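Local coordinates for protein deseasin MCP-01 (Pseudoalteromonas sp., PDB 3VV3) that degrades collagen as a serine protease of the subtilisin family, with calcium ions bound to its catalytic domain, at residues G47-G52 against L169-G174; H57-A62 against G117-G122; G106-G111 against T269-P274; S110-A115 against S252-T257; V124-D129 against A277-L282. All coordinates share one frame; numbering follows the deposited sequence.

Contact 1 (G47-G52 against L169-G174); sequences GVIDTG and LNNSWG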
loop_
_atom_site.group_PDB
_atom_site.type_symbol
_atom_site.label_atom_id
_atom_site.label_comp_id
_atom_site.label_asym_id
_atom_site.label_seq_id
_atom_site.Cartn_x
_atom_site.Cartn_y
_atom_site.Cartn_z
ATOM N N GLY A 47 -14.625 -2.379 15.630
ATOM C CA GLY A 47 -13.743 -3.478 15.280
ATOM C C GLY A 47 -12.905 -3.142 14.062
ATOM O O GLY A 47 -13.423 -2.614 13.076
ATOM N N VAL A 48 -11.608 -3.438 14.135
ATOM C CA VAL A 48 -10.713 -3.228 12.995
ATOM C C VAL A 48 -10.214 -4.584 12.513
ATOM O O VAL A 48 -9.524 -5.295 13.244
ATOM C CB VAL A 48 -9.517 -2.320 13.361
ATOM C CG1 VAL A 48 -8.514 -2.251 12.204
ATOM C CG2 VAL A 48 -10.004 -0.935 13.758
ATOM N N ILE A 49 -10.601 -4.944 11.288
ATOM C CA ILE A 49 -10.218 -6.216 10.682
ATOM C C ILE A 49 -9.101 -5.944 9.673
ATOM O O ILE A 49 -9.328 -5.334 8.620
ATOM C CB ILE A 49 -11.442 -6.881 10.018
ATOM C CG1 ILE A 49 -12.527 -7.131 11.082
ATOM C CG2 ILE A 49 -11.030 -8.177 9.291
ATOM C CD1 ILE A 49 -13.869 -7.709 10.539
ATOM N N ASP A 50 -7.885 -6.358 10.012
ATOM C CA ASP A 50 -6.720 -5.853 9.300
ATOM C C ASP A 50 -5.478 -6.643 9.710
ATOM O O ASP A 50 -5.563 -7.846 9.985
ATOM C CB ASP A 50 -6.572 -4.362 9.631
ATOM C CG ASP A 50 -5.926 -3.553 8.508
ATOM O OD1 ASP A 50 -4.754 -3.808 8.164
ATOM O OD2 ASP A 50 -6.584 -2.624 7.995
ATOM N N THR A 51 -4.328 -5.973 9.749
ATOM C CA THR A 51 -3.085 -6.622 10.160
ATOM C C THR A 51 -2.919 -6.651 11.678
ATOM O O THR A 51 -1.876 -7.080 12.180
ATOM C CB THR A 51 -1.844 -5.901 9.588
ATOM O OG1 THR A 51 -1.769 -4.580 10.132
ATOM C CG2 THR A 51 -1.908 -5.816 8.067
ATOM N N GLY A 52 -3.929 -6.168 12.397
ATOM C CA GLY A 52 -3.871 -6.091 13.848
ATOM C C GLY A 52 -4.010 -4.663 14.362
ATOM O O GLY A 52 -4.276 -3.735 13.598
ATOM N N LEU A 169 -17.661 -1.888 11.906
ATOM C CA LEU A 169 -16.464 -2.613 11.500
ATOM C C LEU A 169 -15.734 -1.835 10.421
ATOM O O LEU A 169 -16.344 -1.360 9.455
ATOM C CB LEU A 169 -16.812 -4.000 10.957
ATOM C CG LEU A 169 -17.406 -4.955 11.979
ATOM C CD1 LEU A 169 -17.807 -6.252 11.281
ATOM C CD2 LEU A 169 -16.386 -5.200 13.092
ATOM N N ASN A 170 -14.423 -1.712 10.597
ATOM C CA ASN A 170 -13.573 -1.086 9.600
ATOM C C ASN A 170 -12.871 -2.146 8.762
ATOM O O ASN A 170 -12.142 -2.996 9.294
ATOM C CB ASN A 170 -12.539 -0.196 10.280
ATOM C CG ASN A 170 -11.691 0.552 9.285
ATOM O OD1 ASN A 170 -10.695 0.033 8.773
ATOM N ND2 ASN A 170 -12.092 1.766 8.985
ATOM N N ASN A 171 -13.093 -2.099 7.451
ATOM C CA ASN A 171 -12.515 -3.077 6.540
ATOM C C ASN A 171 -11.698 -2.418 5.444
ATOM O O ASN A 171 -12.180 -2.233 4.321
ATOM C CB ASN A 171 -13.619 -3.953 5.949
ATOM C CG ASN A 171 -14.434 -4.639 7.025
ATOM O OD1 ASN A 171 -15.470 -4.124 7.467
ATOM N ND2 ASN A 171 -13.950 -5.780 7.483
ATOM N N SER A 172 -10.472 -2.041 5.800
ATOM C CA SER A 172 -9.538 -1.390 4.878
ATOM C C SER A 172 -8.720 -2.436 4.144
ATOM O O SER A 172 -7.493 -2.510 4.287
ATOM C CB SER A 172 -8.615 -0.441 5.642
ATOM O OG SER A 172 -9.341 0.671 6.147
ATOM N N TRP A 173 -9.421 -3.264 3.379
ATOM C CA TRP A 173 -8.812 -4.362 2.650
ATOM C C TRP A 173 -9.723 -4.750 1.504
ATOM O O TRP A 173 -10.897 -4.385 1.483
ATOM C CB TRP A 173 -8.557 -5.578 3.560
ATOM C CG TRP A 173 -9.765 -6.086 4.334
ATOM C CD1 TRP A 173 -10.172 -5.679 5.576
ATOM C CD2 TRP A 173 -10.691 -7.107 3.927
ATOM N NE1 TRP A 173 -11.298 -6.373 5.958
ATOM C CE2 TRP A 173 -11.634 -7.255 4.965
ATOM C CE3 TRP A 173 -10.816 -7.905 2.786
ATOM C CZ2 TRP A 173 -12.693 -8.161 4.893
ATOM C CZ3 TRP A 173 -11.867 -8.813 2.720
ATOM C CH2 TRP A 173 -12.789 -8.927 3.763
ATOM N N GLY A 174 -9.180 -5.488 0.546
ATOM C CA GLY A 174 -9.984 -5.985 -0.552
ATOM C C GLY A 174 -9.212 -7.001 -1.365
ATOM O O GLY A 174 -7.998 -7.132 -1.214
HETATM O O HOH W 1 -9.252 -2.563 8.337
HETATM O O HOH W 2 -5.462 -4.268 5.578
#

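Contact 2 (H57-A62 against G117-G122); sequences HPDLAA and GNNGVG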
loop_
_atom_site.group_PDB
_atom_site.type_symbol
_atom_site.label_atom_id
_atom_site.label_comp_id
_atom_site.label_asym_id
_atom_site.label_seq_id
_atom_site.Cartn_x
_atom_site.Cartn_y
_atom_site.Cartn_z
ATOM N N HIS A 57 0.808 1.120 21.615
ATOM C CA HIS A 57 1.196 2.458 21.170
ATOM C C HIS A 57 0.675 3.514 22.152
ATOM O O HIS A 57 -0.504 3.513 22.522
ATOM C CB HIS A 57 0.658 2.732 19.757
ATOM C CG HIS A 57 1.184 3.991 19.139
ATOM N ND1 HIS A 57 1.928 4.001 17.979
ATOM C CD2 HIS A 57 1.086 5.282 19.532
ATOM C CE1 HIS A 57 2.255 5.246 17.677
ATOM N NE2 HIS A 57 1.755 6.042 18.605
ATOM N N PRO A 58 1.562 4.414 22.601
ATOM C CA PRO A 58 1.150 5.439 23.568
ATOM C C PRO A 58 -0.066 6.269 23.135
ATOM O O PRO A 58 -0.788 6.783 23.999
ATOM C CB PRO A 58 2.398 6.325 23.680
ATOM C CG PRO A 58 3.533 5.391 23.407
ATOM C CD PRO A 58 3.014 4.433 22.348
ATOM N N ASP A 59 -0.299 6.406 21.829
ATOM C CA ASP A 59 -1.450 7.174 21.370
ATOM C C ASP A 59 -2.678 6.311 21.036
ATOM O O ASP A 59 -3.679 6.835 20.550
ATOM C CB ASP A 59 -1.091 8.107 20.192
ATOM C CG ASP A 59 -1.793 9.454 20.288
ATOM O OD1 ASP A 59 -2.149 9.850 21.422
ATOM O OD2 ASP A 59 -1.999 10.115 19.245
ATOM N N LEU A 60 -2.607 5.006 21.307
ATOM C CA LEU A 60 -3.780 4.130 21.144
ATOM C C LEU A 60 -4.191 3.420 22.432
ATOM O O LEU A 60 -5.355 3.045 22.584
ATOM C CB LEU A 60 -3.531 3.067 20.068
ATOM C CG LEU A 60 -3.381 3.553 18.629
ATOM C CD1 LEU A 60 -3.018 2.387 17.715
ATOM C CD2 LEU A 60 -4.645 4.229 18.151
ATOM N N ALA A 61 -3.238 3.227 23.342
ATOM C CA ALA A 61 -3.445 2.394 24.530
ATOM C C ALA A 61 -4.714 2.728 25.310
ATOM O O ALA A 61 -5.434 1.830 25.757
ATOM C CB ALA A 61 -2.222 2.457 25.451
ATOM N N ALA A 62 -4.984 4.016 25.484
ATOM C CA ALA A 62 -6.137 4.443 26.264
ATOM C C ALA A 62 -7.455 4.078 25.583
ATOM O O ALA A 62 -8.501 3.998 26.239
ATOM C CB ALA A 62 -6.073 5.940 26.528
ATOM N N GLY A 117 -7.147 11.732 21.946
ATOM C CA GLY A 117 -7.176 13.162 21.690
ATOM C C GLY A 117 -6.840 13.991 22.915
ATOM O O GLY A 117 -7.226 13.644 24.035
ATOM N N ASN A 118 -6.119 15.084 22.697
ATOM C CA ASN A 118 -5.774 16.013 23.772
ATOM C C ASN A 118 -4.924 15.379 24.861
ATOM O O ASN A 118 -5.072 15.706 26.041
ATOM C CB ASN A 118 -7.039 16.609 24.392
ATOM C CG ASN A 118 -7.510 17.846 23.662
ATOM O OD1 ASN A 118 -8.707 18.022 23.422
ATOM N ND2 ASN A 118 -6.570 18.715 23.299
ATOM N N ASN A 119 -4.032 14.474 24.477
ATOM C CA ASN A 119 -3.132 13.878 25.459
ATOM C C ASN A 119 -1.691 14.339 25.256
ATOM O O ASN A 119 -0.759 13.763 25.809
ATOM C CB ASN A 119 -3.239 12.346 25.478
ATOM C CG ASN A 119 -2.716 11.710 24.213
ATOM O OD1 ASN A 119 -2.625 12.365 23.178
ATOM N ND2 ASN A 119 -2.363 10.432 24.289
ATOM N N GLY A 120 -1.530 15.394 24.464
ATOM C CA GLY A 120 -0.234 16.010 24.231
ATOM C C GLY A 120 0.771 15.138 23.501
ATOM O O GLY A 120 1.965 15.421 23.512
ATOM N N VAL A 121 0.301 14.072 22.861
ATOM C CA VAL A 121 1.204 13.232 22.081
ATOM C C VAL A 121 0.616 12.868 20.720
ATOM O O VAL A 121 -0.586 12.684 20.581
ATOM C CB VAL A 121 1.644 11.953 22.845
ATOM C CG1 VAL A 121 1.186 11.998 24.291
ATOM C CG2 VAL A 121 1.161 10.697 22.149
ATOM N N GLY A 122 1.472 12.816 19.708
ATOM C CA GLY A 122 1.068 12.339 18.394
ATOM C C GLY A 122 -0.109 13.014 17.712
ATOM O O GLY A 122 -0.145 14.238 17.540
#

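Contact 3 (G106-G111 against T269-P274); sequences GTHVSG and TSMATP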
loop_
_atom_site.group_PDB
_atom_site.type_symbol
_atom_site.label_atom_id
_atom_site.label_comp_id
_atom_site.label_asym_id
_atom_site.label_seq_id
_atom_site.Cartn_x
_atom_site.Cartn_y
_atom_site.Cartn_z
ATOM N N GLY A 106 -2.915 -1.880 10.175
ATOM C CA GLY A 106 -4.052 -1.887 11.082
ATOM C C GLY A 106 -3.941 -0.822 12.152
ATOM O O GLY A 106 -4.945 -0.272 12.607
ATOM N N THR A 107 -2.713 -0.533 12.563
ATOM C CA THR A 107 -2.482 0.496 13.572
ATOM C C THR A 107 -2.744 1.871 12.983
ATOM O O THR A 107 -3.269 2.765 13.655
ATOM C CB THR A 107 -1.054 0.407 14.110
ATOM O OG1 THR A 107 -0.881 -0.867 14.736
ATOM C CG2 THR A 107 -0.770 1.527 15.133
ATOM N N HIS A 108 -2.390 2.027 11.713
ATOM C CA HIS A 108 -2.618 3.284 11.013
ATOM C C HIS A 108 -4.116 3.594 10.927
ATOM O O HIS A 108 -4.554 4.695 11.289
ATOM C CB HIS A 108 -1.968 3.243 9.622
ATOM C CG HIS A 108 -1.799 4.595 9.002
ATOM N ND1 HIS A 108 -2.812 5.231 8.318
ATOM C CD2 HIS A 108 -0.732 5.432 8.968
ATOM C CE1 HIS A 108 -2.379 6.405 7.886
ATOM N NE2 HIS A 108 -1.122 6.551 8.268
ATOM N N VAL A 109 -4.912 2.629 10.468
ATOM C CA VAL A 109 -6.346 2.865 10.371
ATOM C C VAL A 109 -6.946 3.068 11.769
ATOM O O VAL A 109 -7.842 3.893 11.948
ATOM C CB VAL A 109 -7.100 1.765 9.568
ATOM C CG1 VAL A 109 -6.479 1.597 8.183
ATOM C CG2 VAL A 109 -7.097 0.447 10.297
ATOM N N SER A 110 -6.439 2.333 12.758
ATOM C CA SER A 110 -6.915 2.511 14.131
ATOM C C SER A 110 -6.721 3.940 14.649
ATOM O O SER A 110 -7.614 4.510 15.284
ATOM C CB SER A 110 -6.256 1.495 15.074
ATOM O OG SER A 110 -6.616 0.169 14.715
ATOM N N GLY A 111 -5.556 4.521 14.373
ATOM C CA GLY A 111 -5.266 5.889 14.794
ATOM C C GLY A 111 -6.185 6.921 14.157
ATOM O O GLY A 111 -6.517 7.937 14.760
ATOM N N THR A 269 -7.685 4.318 -0.281
ATOM C CA THR A 269 -9.047 4.187 0.214
ATOM C C THR A 269 -9.048 3.529 1.601
ATOM O O THR A 269 -9.999 3.692 2.361
ATOM C CB THR A 269 -9.947 3.408 -0.769
ATOM O OG1 THR A 269 -9.321 2.172 -1.135
ATOM C CG2 THR A 269 -10.176 4.236 -2.027
ATOM N N SER A 270 -7.974 2.806 1.924
ATOM C CA SER A 270 -7.799 2.226 3.254
ATOM C C SER A 270 -7.734 3.291 4.346
ATOM O O SER A 270 -8.029 3.015 5.501
ATOM C CB SER A 270 -6.531 1.371 3.309
ATOM O OG SER A 270 -6.710 0.159 2.604
ATOM N N MET A 271 -7.333 4.499 3.973
ATOM C CA MET A 271 -7.239 5.620 4.916
ATOM C C MET A 271 -8.548 6.408 4.976
ATOM O O MET A 271 -8.867 7.038 5.990
ATOM C CB MET A 271 -6.079 6.555 4.524
ATOM C CG MET A 271 -4.673 6.021 4.833
ATOM S SD MET A 271 -4.172 4.567 3.872
ATOM C CE MET A 271 -4.191 3.324 5.170
ATOM N N ALA A 272 -9.304 6.377 3.882
ATOM C CA ALA A 272 -10.606 7.040 3.836
ATOM C C ALA A 272 -11.615 6.280 4.702
ATOM O O ALA A 272 -12.412 6.874 5.429
ATOM C CB ALA A 272 -11.106 7.126 2.383
ATOM N N THR A 273 -11.569 4.956 4.606
ATOM C CA THR A 273 -12.482 4.081 5.330
ATOM C C THR A 273 -12.568 4.371 6.841
ATOM O O THR A 273 -13.677 4.511 7.379
ATOM C CB THR A 273 -12.130 2.606 5.013
ATOM O OG1 THR A 273 -12.342 2.392 3.608
ATOM C CG2 THR A 273 -12.988 1.625 5.797
ATOM N N PRO A 274 -11.416 4.485 7.527
ATOM C CA PRO A 274 -11.473 4.759 8.973
ATOM C C PRO A 274 -11.958 6.163 9.349
ATOM O O PRO A 274 -12.409 6.333 10.477
ATOM C CB PRO A 274 -10.027 4.521 9.442
ATOM C CG PRO A 274 -9.197 4.724 8.211
ATOM C CD PRO A 274 -10.046 4.147 7.095
#

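Contact 4 (S110-A115 against S252-T257); sequences SGTIGA and SGILST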
loop_
_atom_site.group_PDB
_atom_site.type_symbol
_atom_site.label_atom_id
_atom_site.label_comp_id
_atom_site.label_asym_id
_atom_site.label_seq_id
_atom_site.Cartn_x
_atom_site.Cartn_y
_atom_site.Cartn_z
ATOM N N SER A 110 -6.439 2.333 12.758
ATOM C CA SER A 110 -6.915 2.511 14.131
ATOM C C SER A 110 -6.721 3.940 14.649
ATOM O O SER A 110 -7.614 4.510 15.284
ATOM C CB SER A 110 -6.256 1.495 15.074
ATOM O OG SER A 110 -6.616 0.169 14.715
ATOM N N GLY A 111 -5.556 4.521 14.373
ATOM C CA GLY A 111 -5.266 5.889 14.794
ATOM C C GLY A 111 -6.185 6.921 14.157
ATOM O O GLY A 111 -6.517 7.937 14.760
ATOM N N THR A 112 -6.614 6.659 12.930
ATOM C CA THR A 112 -7.552 7.561 12.266
ATOM C C THR A 112 -8.937 7.492 12.917
ATOM O O THR A 112 -9.608 8.504 13.103
ATOM C CB THR A 112 -7.615 7.254 10.759
ATOM O OG1 THR A 112 -6.333 7.533 10.180
ATOM C CG2 THR A 112 -8.701 8.090 10.049
ATOM N N ILE A 113 -9.350 6.286 13.278
ATOM C CA ILE A 113 -10.592 6.090 14.007
ATOM C C ILE A 113 -10.530 6.715 15.401
ATOM O O ILE A 113 -11.475 7.385 15.828
ATOM C CB ILE A 113 -10.898 4.581 14.160
ATOM C CG1 ILE A 113 -11.293 3.981 12.803
ATOM C CG2 ILE A 113 -12.005 4.348 15.196
ATOM C CD1 ILE A 113 -11.219 2.461 12.790
ATOM N N GLY A 114 -9.418 6.506 16.100
ATOM C CA GLY A 114 -9.386 6.813 17.521
ATOM C C GLY A 114 -8.056 6.964 18.243
ATOM O O GLY A 114 -7.935 6.548 19.397
ATOM N N ALA A 115 -7.060 7.585 17.609
ATOM C CA ALA A 115 -5.886 8.000 18.374
ATOM C C ALA A 115 -6.349 8.916 19.519
ATOM O O ALA A 115 -7.207 9.767 19.322
ATOM C CB ALA A 115 -4.871 8.724 17.486
ATOM N N SER A 252 -6.013 10.767 0.974
ATOM C CA SER A 252 -4.732 11.152 0.370
ATOM C C SER A 252 -3.820 11.818 1.397
ATOM O O SER A 252 -4.142 12.891 1.916
ATOM C CB SER A 252 -4.949 12.127 -0.799
ATOM O OG SER A 252 -5.637 11.511 -1.872
ATOM N N GLY A 253 -2.683 11.187 1.679
ATOM C CA GLY A 253 -1.695 11.764 2.577
ATOM C C GLY A 253 -2.199 11.874 4.004
ATOM O O GLY A 253 -2.268 12.970 4.576
ATOM N N ILE A 254 -2.559 10.733 4.582
ATOM C CA ILE A 254 -3.100 10.703 5.939
ATOM C C ILE A 254 -2.039 10.263 6.954
ATOM O O ILE A 254 -1.518 9.143 6.895
ATOM C CB ILE A 254 -4.335 9.774 6.035
ATOM C CG1 ILE A 254 -5.400 10.160 4.994
ATOM C CG2 ILE A 254 -4.898 9.771 7.469
ATOM C CD1 ILE A 254 -5.877 11.602 5.076
ATOM N N LEU A 255 -1.715 11.159 7.883
ATOM C CA LEU A 255 -0.789 10.848 8.960
ATOM C C LEU A 255 -1.523 10.117 10.079
ATOM O O LEU A 255 -2.601 10.533 10.486
ATOM C CB LEU A 255 -0.188 12.141 9.514
ATOM C CG LEU A 255 0.770 11.990 10.700
ATOM C CD1 LEU A 255 2.058 11.300 10.273
ATOM C CD2 LEU A 255 1.064 13.346 11.326
ATOM N N SER A 256 -0.929 9.043 10.589
ATOM C CA SER A 256 -1.536 8.318 11.693
ATOM C C SER A 256 -0.485 7.521 12.451
ATOM O O SER A 256 0.706 7.564 12.129
ATOM C CB SER A 256 -2.653 7.396 11.180
ATOM O OG SER A 256 -3.433 6.878 12.254
ATOM N N THR A 257 -0.938 6.806 13.471
ATOM C CA THR A 257 -0.088 5.939 14.275
ATOM C C THR A 257 0.405 4.709 13.516
ATOM O O THR A 257 -0.362 4.084 12.778
ATOM C CB THR A 257 -0.884 5.419 15.488
ATOM O OG1 THR A 257 -2.159 4.935 15.041
ATOM C CG2 THR A 257 -1.133 6.543 16.496
HETATM O O HOH W 3 -5.372 10.126 10.817
#

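Contact 5 (V124-D129 against A277-L282); sequences VGVNHD and AGAAAL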
loop_
_atom_site.group_PDB
_atom_site.type_symbol
_atom_site.label_atom_id
_atom_site.label_comp_id
_atom_site.label_asym_id
_atom_site.label_seq_id
_atom_site.Cartn_x
_atom_site.Cartn_y
_atom_site.Cartn_z
ATOM N N VAL A 124 -4.628 12.515 16.607
ATOM C CA VAL A 124 -5.929 12.341 17.242
ATOM C C VAL A 124 -6.873 11.768 16.198
ATOM O O VAL A 124 -6.805 12.129 15.022
ATOM C CB VAL A 124 -6.488 13.679 17.801
ATOM C CG1 VAL A 124 -6.495 14.770 16.722
ATOM C CG2 VAL A 124 -7.885 13.498 18.365
ATOM N N GLY A 125 -7.738 10.851 16.613
ATOM C CA GLY A 125 -8.674 10.248 15.682
ATOM C C GLY A 125 -9.964 11.035 15.563
ATOM O O GLY A 125 -10.149 12.057 16.230
ATOM N N VAL A 126 -10.870 10.562 14.717
ATOM C CA VAL A 126 -12.187 11.184 14.636
ATOM C C VAL A 126 -12.827 11.156 16.028
ATOM O O VAL A 126 -13.551 12.082 16.408
ATOM C CB VAL A 126 -13.112 10.469 13.627
ATOM C CG1 VAL A 126 -14.482 11.146 13.579
ATOM C CG2 VAL A 126 -12.477 10.442 12.232
ATOM N N ASN A 127 -12.556 10.086 16.772
ATOM C CA ASN A 127 -12.903 10.005 18.192
ATOM C C ASN A 127 -11.685 10.276 19.054
ATOM O O ASN A 127 -10.610 9.725 18.797
ATOM C CB ASN A 127 -13.438 8.610 18.549
ATOM C CG ASN A 127 -14.652 8.227 17.736
ATOM O OD1 ASN A 127 -15.787 8.462 18.144
ATOM N ND2 ASN A 127 -14.418 7.645 16.569
ATOM N N HIS A 128 -11.840 11.118 20.080
ATOM C CA HIS A 128 -10.795 11.263 21.092
ATOM C C HIS A 128 -10.831 10.068 22.023
ATOM O O HIS A 128 -9.803 9.637 22.541
ATOM C CB HIS A 128 -11.021 12.507 21.948
ATOM C CG HIS A 128 -10.874 13.789 21.201
ATOM N ND1 HIS A 128 -10.556 14.979 21.825
ATOM C CD2 HIS A 128 -10.995 14.073 19.883
ATOM C CE1 HIS A 128 -10.495 15.939 20.920
ATOM N NE2 HIS A 128 -10.752 15.416 19.736
ATOM N N ASP A 129 -12.040 9.563 22.248
ATOM C CA ASP A 129 -12.273 8.425 23.129
ATOM C C ASP A 129 -13.193 7.427 22.436
ATOM O O ASP A 129 -14.224 7.804 21.888
ATOM C CB ASP A 129 -12.917 8.898 24.434
ATOM C CG ASP A 129 -12.056 9.908 25.170
ATOM O OD1 ASP A 129 -11.027 9.506 25.749
ATOM O OD2 ASP A 129 -12.404 11.103 25.152
ATOM N N ALA A 277 -15.581 5.062 9.423
ATOM C CA ALA A 277 -15.837 4.207 10.579
ATOM C C ALA A 277 -15.759 5.031 11.863
ATOM O O ALA A 277 -16.591 4.886 12.769
ATOM C CB ALA A 277 -14.852 3.037 10.631
ATOM N N GLY A 278 -14.763 5.905 11.939
ATOM C CA GLY A 278 -14.635 6.806 13.074
ATOM C C GLY A 278 -15.845 7.712 13.206
ATOM O O GLY A 278 -16.372 7.899 14.308
ATOM N N ALA A 279 -16.293 8.282 12.090
ATOM C CA ALA A 279 -17.473 9.137 12.121
ATOM C C ALA A 279 -18.715 8.362 12.576
ATOM O O ALA A 279 -19.534 8.886 13.331
ATOM C CB ALA A 279 -17.709 9.800 10.768
ATOM N N ALA A 280 -18.848 7.117 12.123
ATOM C CA ALA A 280 -19.976 6.289 12.534
ATOM C C ALA A 280 -19.956 6.106 14.044
ATOM O O ALA A 280 -20.992 6.241 14.708
ATOM C CB ALA A 280 -19.954 4.928 11.824
ATOM N N ALA A 281 -18.784 5.790 14.589
ATOM C CA ALA A 281 -18.648 5.620 16.037
ATOM C C ALA A 281 -18.982 6.911 16.785
ATOM O O ALA A 281 -19.622 6.876 17.840
ATOM C CB ALA A 281 -17.253 5.135 16.397
ATOM N N LEU A 282 -18.547 8.049 16.245
ATOM C CA LEU A 282 -18.845 9.339 16.875
ATOM C C LEU A 282 -20.348 9.619 16.892
ATOM O O LEU A 282 -20.897 10.075 17.905
ATOM C CB LEU A 282 -18.083 10.486 16.187
ATOM C CG LEU A 282 -18.028 11.790 16.998
ATOM C CD1 LEU A 282 -17.387 11.520 18.356
ATOM C CD2 LEU A 282 -17.245 12.862 16.260
HETATM O O HOH W 4 -17.435 7.328 20.049
#

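Contact 1 (G47-G52 against L169-G174)
A water stands between Ile49 and Ser172 where the backbone ladder of two parallel strands gives out, in the central sheet of the subtilisin fold. Up to that point the pairing is regular: Asn170 N bonds to Gly47 O at 2.8 Å, and Ile49 N bonds to Asn170 O. The strands then splay, and the water fills the missing rung by accepting from Ser172 N (2.9 Å) and lying 2.8 Å from Ile49 O. The same water is also placed to donate to Asp50 OD2. A second water joins Asp50 OD1 weakly to Ser172 O, so that two waters bridge the diverging strand ends. Asp50, whose OD1 also bonds to His105 ND1, is probably the aspartate of the catalytic triad. Thr51 N also bonds to Asp50 OD1, on its anti lone pair, while Ser172 OG is bonded to Ser270 O. Back in the paired part, Leu169 CD2 packs 3.8 Å from Gly47 CA, where a CB on Gly47 would collide with it. Ile49, with CG2 anti to the backbone N (its CG1 at chi1 -60°), crosses the indole obliquely, and CG2 lies 3.8 Å from Trp173 NE1.

Contact 2 (H57-A62 against G117-G122)
Asp59 meets Asn119 and Val121 in a partly buried contact between two surface loops, one following strand 45-50 and the other leading from helix 105-114 to strand 131-136. The aspartate reaches across with its carboxylate and does nearly all the work. Its OD1 lies against the side-chain amide of Asn119, 3.4 Å from Asn119 CG, and the two flat groups are turned only 13° apart, nearly coplanar. Val121 slides past in the opposite direction, bringing Val121 CG2 to 3.5 Å from Asp59 OD1. That valine sits with chi1 at -8°, an eclipsed and presumably strained torsion. The second oxygen faces the backbone: Asp59 OD2 is 3.2 Å from Val121 O, a pair of acceptors that cannot bond, but it is bonded to Val123 N just beyond. Gly122 turns the chain here with a positive phi, and a CB on it would collide with Asp59 OD2. Tyr263 touches the side chains of both Asp59 and Val121, so the hairpin strand 262-266 backs the contact. An alanine in place of Asp59 would probably leave Val123 N without its mate and open a gap beside the Asn119 amide. Chemically, the carboxylate is pulled two ways: Val121 O would tend to raise its ionisation point, whereas the bond from Val123 N would favour the charged form.

Contact 3 (G106-G111 against T269-P274)
Val109 carries the meeting of helices 105-114 and 269-284, and it can be followed outward from Val109 CB, which lies 3.9 Å from Pro274 CG. The side chain and the proline ring cross at about a right angle. Beyond CB the branches part. Val109 CG1, anti to the carbonyl carbon (chi1 -55°), comes within 3.4 Å of Ser270 O and touches Met271 CE at 4.2 Å; Val109 CG2 faces Val48 in the sheet. One residue earlier on the helix, His108 meets Met271, which bends at its second and third torsions round the imidazole, with Met271 CG 3.8 Å from His108 CE1 and the sulfur oblique to the ring. That ring is fixed by a bond from His108 NE2 to Ala264 O and by stacking on Tyr266. The axes of 106-111 and 269-274, inclined by 39°, pass 8.8 Å apart. Ser270 OG bonds weakly to His105 NE2, consistent with the serine-histidine pair of a triad, and the Gly-Thr-Ser-Met-Ala-Thr-Pro run that ends at Pro274 is the serine signature of subtilases.

Contact 4 (S110-A115 against S252-T257)
Ile254 opens strand 254-258 of a small beta hairpin that lies across helix 105-114 in the subtilisin-like domain, the axes of 254-257 and 110-114 nearly perpendicular at 95°. Ile254 CG2 rests 3.8 Å from Thr112 OG1, the side chains crossing at about a right angle. Leu255 contributes its backbone: a water donates to Leu255 O and pairs with Thr112 OG1, 2.8 Å from each, linking strand to helix. Ser256 comes next, and its OG, anti to the backbone N (chi1 -169°), drops onto the helix 3.3 Å from Gly111 CA. The bond of that hydroxyl goes to His108 O, one turn back. Thr257 OG1 reaches the same glycine, also 3.3 Å from Gly111 CA, and bonds to Thr107 O. Two hydroxyls thus hold carbonyls of successive residues, while the strand sits directly on Gly111; any CB there would run into both oxygens. The far end of the strand segment closes over the end of the helix segment, where Thr257 CG2 reaches Ala115 CB at 4.4 Å.

Contact 5 (V124-D129 against A277-L282)
Val126 lays its CG1 over the backbone of Gly278, 3.7 Å from Gly278 C, at a place where a CB on the glycine would collide with Val126 CB. Val126 CG1 is put there by standing anti to the backbone N (chi1 180°), and it also touches Leu282 CD2 at 4.2 Å. Asn127 supplies the polar half. Its ND2 bonds to Gly278 O at 3.0 Å, coming from well to the side of the carbonyl (C=O...donor angle 112°), since Leu282 N already bonds that oxygen within the helix. The other amide proton can serve Ile113 O. Asn127 OD1, packed 3.5 Å from Leu282 CD1, receives a water at 2.8 Å that is also weakly held by Ala281 O. A leucine in place of Asn127 would probably cost Gly278 O and Ile113 O their side-chain donor and the water its stronger protein acceptor. The loop 124-129 thus lies against helix 269-284, which packs Ala277 and Ala280 on strand 166-171, while Ala279 meets helices 292-301 and 321-327, the latter also touching Leu282.

Contacts 1 and 3 form the core around the probable triad: their centres are 8 Å apart, and Ser172 OG to Ser270 O (2.8 Å) and Thr51 OG1 to Gly106 N (2.9 Å) join them. Asp50 lies in contact 1 and Ser270 in contact 3. Contact 4 shares Ser110 and Gly111 with contact 3, its centre 6 Å away, and so continues helix 105-114 away from that site. From there Thr112 O to Val126 N (2.9 Å) leads to contact 5, which uses the later turns of the helix that contact 3 begins. Contact 2 is peripheral, its centre 21 Å from that of contact 1, yet it touches contact 4 through Leu60 CD2 on Gly111 CA (3.8 Å).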